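Local coordinates for protein CRISPR-associated endonuclease/helicase Cas3 (Thermus thermophilus HB8, PDB 3SK9) that cleaves single-stranded DNA in CRISPR-based antiviral defence through this metal-dependent N-terminal HD nuclease domain of a nuclease-helicase, at residues M30-A35 / G228-E233; L218-R223 / L235-E240; P25-M30 / R223-G228. All coordinates share one frame; numbering follows the deposited sequence.

Overall arrangement
All three contacts lie on one side of the domain, where helix 26-43 meets the loop after helix 196-213 and helix 230-246. Interaction 3 joins the start of helix 26-43 to the loop 223-228; interaction 1, about 7 Å from it between centres, joins the next turns of that helix to the start of helix 230-246; interaction 2, about 8 Å from interaction 1, folds the loop 218-223 back on helix 230-246. Their segments alternate along the chain, so the contacts interlock. Arg223 belongs to interactions 2 and 3 and forms a salt bridge (Arg223 NH2 to Asp32 OD2, 2.9 Å) with Asp32 of interaction 1, on the same helix as the metal ligand His29.

Interaction 1 (M30-A35 / G228-E233); sequences MLDTAA and GDYLKE
Tyr230 and Asp32 make the polar link between helices 26-43 and 230-246: the phenol OH of Tyr230 donates to Asp32 OD1 at 2.8 Å. The oxygen is met from above its carboxylate plane, 37° out of it, while carboxylate and ring planes lie only 11° apart. Tyr230 CG is anti to the backbone N (chi1 -172°), which starts the ring off toward helix 26-43. The other carboxylate oxygen, Asp32 OD2, forms a salt bridge with Arg223, so both oxygens of this buried acid have partners, and the nearby positive charge would be expected to favour its ionised form.

The apolar part begins on the same ring. Leu31 lies obliquely across Tyr230, with Leu31 CB 3.8 Å from Tyr230 CE2 and Leu31 CD1 3.9 Å from Tyr230 CD2. One turn on from Leu31, Ala35 meets Leu231, the residue after Tyr230, more lightly: Leu231 CD1 sits 4.1 Å from Ala35 CB and also approaches the carbonyl oxygen Leu31 O. Arg180 of helix 165-181 also touches Leu31 and Tyr230.

Asp32 follows the metal ligand His29 by three residues on the same helix, their side chains about 5 Å apart. This is helix-helix packing in the mainly helical core of an HD-family nuclease, with a buried Asp32 bonded to both Tyr230 and Arg223, next to the metal site.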
# COMPACT_ATOMS: atom_id res chain seq x y z
N MET A 30 0.57 -4.32 -5.95
CA MET A 30 -0.29 -3.76 -4.87
C MET A 30 -0.93 -4.87 -4.04
O MET A 30 -1.00 -4.80 -2.79
CB MET A 30 -1.39 -2.83 -5.47
CG MET A 30 -0.89 -1.47 -6.06
SD MET A 30 -2.21 -0.69 -7.11
CE MET A 30 -3.44 -0.32 -5.88
N LEU A 31 -1.36 -5.93 -4.69
CA LEU A 31 -1.98 -7.03 -3.94
C LEU A 31 -0.93 -7.80 -3.13
O LEU A 31 -1.22 -8.27 -1.98
CB LEU A 31 -2.74 -7.96 -4.87
CG LEU A 31 -4.01 -7.41 -5.51
CD1 LEU A 31 -4.50 -8.38 -6.62
CD2 LEU A 31 -5.10 -7.16 -4.47
N ASP A 32 0.28 -7.92 -3.67
CA ASP A 32 1.37 -8.58 -2.92
C ASP A 32 1.67 -7.78 -1.64
O ASP A 32 1.95 -8.37 -0.59
CB ASP A 32 2.68 -8.62 -3.74
CG ASP A 32 2.60 -9.60 -4.93
OD1 ASP A 32 1.66 -10.42 -4.93
OD2 ASP A 32 3.47 -9.52 -5.81
N THR A 33 1.71 -6.46 -1.79
CA THR A 33 2.01 -5.56 -0.66
C THR A 33 0.93 -5.71 0.40
O THR A 33 1.19 -5.79 1.60
CB THR A 33 2.12 -4.07 -1.15
OG1 THR A 33 3.19 -3.98 -2.10
CG2 THR A 33 2.41 -3.10 0.05
N ALA A 34 -0.32 -5.69 -0.02
CA ALA A 34 -1.44 -5.92 0.93
C ALA A 34 -1.35 -7.29 1.60
O ALA A 34 -1.67 -7.41 2.79
CB ALA A 34 -2.80 -5.80 0.20
N ALA A 35 -0.92 -8.30 0.86
CA ALA A 35 -0.84 -9.66 1.39
C ALA A 35 0.27 -9.73 2.47
O ALA A 35 0.08 -10.36 3.51
CB ALA A 35 -0.57 -10.70 0.25
N GLY A 228 -8.66 -15.45 -9.78
CA GLY A 228 -9.29 -15.53 -8.48
C GLY A 228 -8.41 -16.11 -7.38
O GLY A 228 -8.58 -15.79 -6.21
N ASP A 229 -7.46 -16.95 -7.74
CA ASP A 229 -6.61 -17.54 -6.71
C ASP A 229 -5.39 -16.67 -6.37
O ASP A 229 -4.56 -17.08 -5.56
CB ASP A 229 -6.16 -18.96 -7.10
CG ASP A 229 -5.45 -19.01 -8.46
OD1 ASP A 229 -5.09 -17.95 -9.03
OD2 ASP A 229 -5.24 -20.15 -8.95
N TYR A 230 -5.29 -15.47 -6.97
CA TYR A 230 -4.05 -14.68 -6.81
C TYR A 230 -3.77 -14.37 -5.34
O TYR A 230 -2.63 -14.51 -4.86
CB TYR A 230 -4.13 -13.33 -7.55
CG TYR A 230 -2.80 -12.58 -7.55
CD1 TYR A 230 -1.89 -12.75 -8.59
CD2 TYR A 230 -2.47 -11.71 -6.51
CE1 TYR A 230 -0.67 -12.09 -8.60
CE2 TYR A 230 -1.24 -11.05 -6.49
CZ TYR A 230 -0.36 -11.23 -7.57
OH TYR A 230 0.85 -10.60 -7.58
N LEU A 231 -4.78 -13.89 -4.63
CA LEU A 231 -4.52 -13.46 -3.26
C LEU A 231 -4.11 -14.65 -2.35
O LEU A 231 -3.22 -14.51 -1.57
CB LEU A 231 -5.72 -12.66 -2.71
CG LEU A 231 -5.54 -11.97 -1.35
CD1 LEU A 231 -4.38 -10.93 -1.35
CD2 LEU A 231 -6.84 -11.31 -0.97
N LYS A 232 -4.72 -15.82 -2.50
CA LYS A 232 -4.32 -16.99 -1.69
C LYS A 232 -2.88 -17.36 -1.91
O LYS A 232 -2.16 -17.67 -0.96
CB LYS A 232 -5.18 -18.24 -2.00
CG LYS A 232 -6.62 -18.12 -1.58
CD LYS A 232 -7.36 -19.44 -1.79
CE LYS A 232 -8.84 -19.22 -2.15
NZ LYS A 232 -9.00 -18.60 -3.50
N GLU A 233 -2.44 -17.29 -3.17
CA GLU A 233 -1.05 -17.57 -3.50
C GLU A 233 -0.13 -16.46 -2.98
O GLU A 233 0.95 -16.76 -2.48
CB GLU A 233 -0.85 -17.73 -5.02
CG GLU A 233 0.57 -18.05 -5.43
CD GLU A 233 1.06 -19.36 -4.79
OE1 GLU A 233 0.20 -20.20 -4.40
OE2 GLU A 233 2.29 -19.55 -4.67

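Interaction 2 (L218-R223 / L235-E240); sequences LFPYGR and LRLAQE
Leu237 reaches out from helix 230-246 into the loop 218-223 and is met there by Phe219, Pro220 and Arg223. The tight part is built on Phe219. Phe219 CE2 is 3.7 Å from Leu237 CB, and the two side chains lie obliquely to each other. At the far end of the ring, Phe219 CZ comes within 3.6 Å of the backbone nitrogen Ala238 N, while Ala238 CB lies at the ring edge, in its plane. Helix 26-43 also touches this phenyl group, through Asp32 and Val36.

Leu237 CD1 also packs on Arg223. It rests over one face of the guanidinium, displaced toward the rim, with Arg223 NH1 the nearest atom at 3.6 Å. That flat group is fixed within the loop itself: NE and NH2 grip Pro220 O side-on, at 2.9 Å from Arg223 NE to Pro220 O and 3.0 Å from Arg223 NH2 to Pro220 O. NE meets the oxygen in the carbonyl plane, NH2 from 37° above it. The chain bends at chi3 (-69°), which turns NE back toward that carbonyl. NH2 is shared further with Asp32 in a salt bridge.

The Pro220 side is looser. This exposed residue offers just Pro220 CD to Leu237 CD1, at 4.1 Å, tip to tip. Separately, a water links two carbonyls, donating to both Leu218 O and Leu237 O at 2.8 Å each, and Leu237 CD2 approaches Leu218 O directly at 3.8 Å.

No direct hydrogen bond crosses between the segments: the loop is held to the helix by apolar packing and one bridging water, while the arginine spends N-H groups on Pro220 O of its own loop and on Asp32, and turns one flat face of its guanidinium to the leucine methyl.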
# COMPACT_ATOMS: atom_id res chain seq x y z
N LEU A 218 11.30 -13.12 -3.53
CA LEU A 218 10.24 -13.50 -2.59
C LEU A 218 8.87 -13.54 -3.30
O LEU A 218 7.98 -14.36 -2.98
CB LEU A 218 10.19 -12.46 -1.45
CG LEU A 218 11.49 -12.44 -0.62
CD1 LEU A 218 11.46 -11.37 0.48
CD2 LEU A 218 11.77 -13.85 -0.05
N PHE A 219 8.71 -12.62 -4.26
CA PHE A 219 7.45 -12.39 -4.96
C PHE A 219 7.76 -12.36 -6.45
O PHE A 219 7.85 -11.30 -7.07
CB PHE A 219 6.80 -11.07 -4.47
CG PHE A 219 6.01 -11.25 -3.21
CD1 PHE A 219 6.59 -11.07 -1.95
CD2 PHE A 219 4.69 -11.66 -3.29
CE1 PHE A 219 5.82 -11.31 -0.75
CE2 PHE A 219 3.93 -11.91 -2.14
CZ PHE A 219 4.48 -11.72 -0.89
N PRO A 220 7.87 -13.54 -7.05
CA PRO A 220 8.32 -13.62 -8.45
C PRO A 220 7.40 -12.90 -9.45
O PRO A 220 6.18 -12.86 -9.28
CB PRO A 220 8.29 -15.13 -8.75
CG PRO A 220 8.22 -15.83 -7.40
CD PRO A 220 7.49 -14.86 -6.50
N TYR A 221 8.01 -12.35 -10.50
CA TYR A 221 7.25 -11.68 -11.56
C TYR A 221 6.55 -12.73 -12.40
O TYR A 221 7.06 -13.85 -12.51
CB TYR A 221 8.17 -10.86 -12.46
CG TYR A 221 8.99 -9.80 -11.76
CD1 TYR A 221 8.46 -9.03 -10.70
CD2 TYR A 221 10.30 -9.55 -12.15
CE1 TYR A 221 9.22 -8.04 -10.07
CE2 TYR A 221 11.07 -8.55 -11.52
CZ TYR A 221 10.51 -7.80 -10.49
OH TYR A 221 11.27 -6.82 -9.86
N GLY A 222 5.38 -12.39 -12.96
CA GLY A 222 4.70 -13.24 -13.92
C GLY A 222 3.44 -13.93 -13.41
O GLY A 222 2.88 -14.83 -14.07
N ARG A 223 2.96 -13.50 -12.24
CA ARG A 223 1.72 -14.04 -11.69
C ARG A 223 0.63 -13.10 -12.19
O ARG A 223 0.82 -11.89 -12.21
CB ARG A 223 1.74 -14.12 -10.14
CG ARG A 223 2.73 -15.23 -9.64
CD ARG A 223 3.07 -15.15 -8.16
NE ARG A 223 3.89 -13.97 -7.94
CZ ARG A 223 3.55 -12.94 -7.17
NH1 ARG A 223 2.42 -12.97 -6.45
NH2 ARG A 223 4.40 -11.89 -7.10
N LEU A 235 -0.67 -14.65 -0.30
CA LEU A 235 -0.59 -14.86 1.17
C LEU A 235 0.40 -15.99 1.53
O LEU A 235 1.16 -15.91 2.50
CB LEU A 235 -1.99 -15.14 1.72
CG LEU A 235 -2.80 -13.84 1.85
CD1 LEU A 235 -4.31 -14.11 2.03
CD2 LEU A 235 -2.25 -12.94 3.01
N ARG A 236 0.43 -17.05 0.71
CA ARG A 236 1.37 -18.14 0.95
C ARG A 236 2.79 -17.63 0.76
O ARG A 236 3.68 -17.93 1.54
CB ARG A 236 1.08 -19.28 -0.03
CG ARG A 236 1.88 -20.57 0.27
CD ARG A 236 1.73 -21.60 -0.89
NE ARG A 236 2.44 -21.14 -2.08
CZ ARG A 236 3.77 -21.14 -2.19
NH1 ARG A 236 4.51 -21.60 -1.19
NH2 ARG A 236 4.35 -20.69 -3.29
N LEU A 237 3.01 -16.85 -0.31
CA LEU A 237 4.33 -16.32 -0.57
C LEU A 237 4.75 -15.37 0.56
O LEU A 237 5.92 -15.30 0.94
CB LEU A 237 4.34 -15.56 -1.91
CG LEU A 237 4.21 -16.41 -3.19
CD1 LEU A 237 3.99 -15.41 -4.37
CD2 LEU A 237 5.48 -17.21 -3.40
N ALA A 238 3.79 -14.61 1.07
CA ALA A 238 4.09 -13.66 2.16
C ALA A 238 4.55 -14.41 3.41
O ALA A 238 5.49 -14.01 4.10
CB ALA A 238 2.85 -12.82 2.48
N GLN A 239 3.86 -15.50 3.71
CA GLN A 239 4.21 -16.27 4.91
C GLN A 239 5.61 -16.86 4.74
O GLN A 239 6.42 -16.82 5.67
CB GLN A 239 3.17 -17.35 5.19
CG GLN A 239 3.31 -17.96 6.62
CD GLN A 239 3.36 -16.87 7.73
OE1 GLN A 239 2.42 -16.09 7.89
NE2 GLN A 239 4.47 -16.82 8.47
N GLU A 240 5.93 -17.37 3.56
CA GLU A 240 7.29 -17.91 3.31
C GLU A 240 8.35 -16.84 3.44
O GLU A 240 9.43 -17.09 3.95
CB GLU A 240 7.41 -18.57 1.93
CG GLU A 240 6.83 -19.96 1.82
CD GLU A 240 7.16 -20.61 0.48
OE1 GLU A 240 7.84 -21.66 0.47
OE2 GLU A 240 6.75 -20.05 -0.57
O HOH W 1 8.16 -15.87 -0.66

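Interaction 3 (P25-M30 / R223-G228); sequences PLLAHM and RDPRRG
The N-terminal turn of helix 26-43, which carries the metal ligand His29, is packed by a proline from the turn that precedes helix 230-246. Pro225 lies against Pro25, Leu27 and Ala28. Its ring crosses that of Pro25 obliquely, with Pro225 CD 3.9 Å from Pro25 CG. Pro225 CB sits over the helix backbone, 3.9 Å from Ala28 N, and Pro225 CG is 4.1 Å from Ala28 CB; the backbones run close here, with CA atoms of Ala28 and Pro225 5.1 Å apart. Leu27 CD2 approaches Pro225 CB at 4.0 Å. Leu27 CG, anti to the backbone N (chi1 178°), itself lies against Pro225 CB, and the same side chain also touches helix 165-181.

No hydrogen bond crosses the contact, which is mainly apolar; Arg223 O also lies near Ala28 CB. The polar bonds shape the loop. Asp224 to Arg227 form a type I beta turn with Pro225 at its second position. Asp224 OD2 accepts Arg226 N at 2.9 Å, an Asx turn, from well above the carboxylate plane, and takes Arg226 NE on its syn lone pair at 3.1 Å. Two donors thus hold this oxygen, and Arg226 NH2 adds a weak bond to Asp224 OD1, part of the same salt bridge. Pro225 O accepts from Arg180 of helix 165-181.

The CB of His29 is turned away from this contact; its NE2 is hydrogen-bonded to Asp210, and the side chain touches Asp75. A proline-bearing beta turn thus packs against the N-cap proline and first turn of the helix that carries the metal ligand His29 in this HD domain.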
# COMPACT_ATOMS: atom_id res chain seq x y z
N PRO A 25 2.41 -6.67 -13.36
CA PRO A 25 1.47 -5.55 -13.35
C PRO A 25 1.52 -4.79 -12.01
O PRO A 25 1.74 -5.43 -10.96
CB PRO A 25 0.09 -6.26 -13.51
CG PRO A 25 0.39 -7.52 -14.31
CD PRO A 25 1.78 -7.95 -13.80
N LEU A 26 1.24 -3.50 -12.04
CA LEU A 26 1.16 -2.70 -10.82
C LEU A 26 0.15 -3.36 -9.88
O LEU A 26 0.39 -3.45 -8.68
CB LEU A 26 0.70 -1.28 -11.15
CG LEU A 26 0.55 -0.33 -9.94
CD1 LEU A 26 1.82 -0.31 -9.11
CD2 LEU A 26 0.23 1.08 -10.49
N LEU A 27 -0.99 -3.84 -10.40
CA LEU A 27 -2.01 -4.41 -9.50
C LEU A 27 -1.47 -5.62 -8.73
O LEU A 27 -1.81 -5.83 -7.55
CB LEU A 27 -3.25 -4.84 -10.28
CG LEU A 27 -4.35 -5.49 -9.45
CD1 LEU A 27 -4.92 -4.56 -8.38
CD2 LEU A 27 -5.45 -5.98 -10.43
N ALA A 28 -0.63 -6.43 -9.40
CA ALA A 28 0.00 -7.58 -8.75
C ALA A 28 0.88 -7.11 -7.59
O ALA A 28 0.87 -7.70 -6.51
CB ALA A 28 0.82 -8.38 -9.74
N HIS A 29 1.66 -6.05 -7.82
CA HIS A 29 2.52 -5.53 -6.78
C HIS A 29 1.67 -4.98 -5.63
O HIS A 29 2.00 -5.16 -4.47
CB HIS A 29 3.42 -4.42 -7.33
CG HIS A 29 4.30 -3.83 -6.28
ND1 HIS A 29 5.31 -4.54 -5.67
CD2 HIS A 29 4.31 -2.60 -5.70
CE1 HIS A 29 5.91 -3.78 -4.77
NE2 HIS A 29 5.32 -2.59 -4.77
N MET A 30 0.57 -4.32 -5.95
CA MET A 30 -0.29 -3.76 -4.87
C MET A 30 -0.93 -4.87 -4.04
O MET A 30 -1.00 -4.80 -2.79
CB MET A 30 -1.39 -2.83 -5.47
CG MET A 30 -0.89 -1.47 -6.06
SD MET A 30 -2.21 -0.69 -7.11
CE MET A 30 -3.44 -0.32 -5.88
N ARG A 223 2.96 -13.50 -12.24
CA ARG A 223 1.72 -14.04 -11.69
C ARG A 223 0.63 -13.10 -12.19
O ARG A 223 0.82 -11.89 -12.21
CB ARG A 223 1.74 -14.12 -10.14
CG ARG A 223 2.73 -15.23 -9.64
CD ARG A 223 3.07 -15.15 -8.16
NE ARG A 223 3.89 -13.97 -7.94
CZ ARG A 223 3.55 -12.94 -7.17
NH1 ARG A 223 2.42 -12.97 -6.45
NH2 ARG A 223 4.40 -11.89 -7.10
N ASP A 224 -0.52 -13.66 -12.56
CA ASP A 224 -1.59 -12.87 -13.15
C ASP A 224 -2.61 -12.46 -12.11
O ASP A 224 -3.35 -13.31 -11.61
CB ASP A 224 -2.28 -13.71 -14.27
CG ASP A 224 -3.45 -12.98 -14.95
OD1 ASP A 224 -4.06 -13.60 -15.85
OD2 ASP A 224 -3.78 -11.80 -14.61
N PRO A 225 -2.69 -11.14 -11.82
CA PRO A 225 -3.58 -10.66 -10.77
C PRO A 225 -5.07 -10.71 -11.15
O PRO A 225 -5.91 -10.49 -10.30
CB PRO A 225 -3.10 -9.21 -10.55
CG PRO A 225 -2.60 -8.78 -11.90
CD PRO A 225 -1.88 -10.04 -12.41
N ARG A 226 -5.40 -11.02 -12.39
CA ARG A 226 -6.82 -11.19 -12.74
C ARG A 226 -7.38 -12.50 -12.20
O ARG A 226 -8.59 -12.70 -12.18
CB ARG A 226 -7.00 -11.16 -14.24
CG ARG A 226 -6.69 -9.81 -14.89
CD ARG A 226 -6.75 -9.95 -16.41
NE ARG A 226 -5.66 -10.78 -16.89
CZ ARG A 226 -5.62 -11.34 -18.09
NH1 ARG A 226 -6.62 -11.16 -18.94
NH2 ARG A 226 -4.57 -12.08 -18.45
N ARG A 227 -6.51 -13.41 -11.77
CA ARG A 227 -6.95 -14.74 -11.35
C ARG A 227 -7.57 -14.71 -9.97
O ARG A 227 -7.07 -14.04 -9.08
CB ARG A 227 -5.79 -15.72 -11.35
CG ARG A 227 -5.27 -16.05 -12.74
CD ARG A 227 -4.31 -17.19 -12.66
NE ARG A 227 -5.02 -18.46 -12.58
CZ ARG A 227 -4.65 -19.48 -11.81
NH1 ARG A 227 -3.57 -19.38 -11.04
NH2 ARG A 227 -5.37 -20.59 -11.81
N GLY A 228 -8.66 -15.45 -9.78
CA GLY A 228 -9.29 -15.53 -8.48
C GLY A 228 -8.41 -16.11 -7.38
O GLY A 228 -8.58 -15.79 -6.21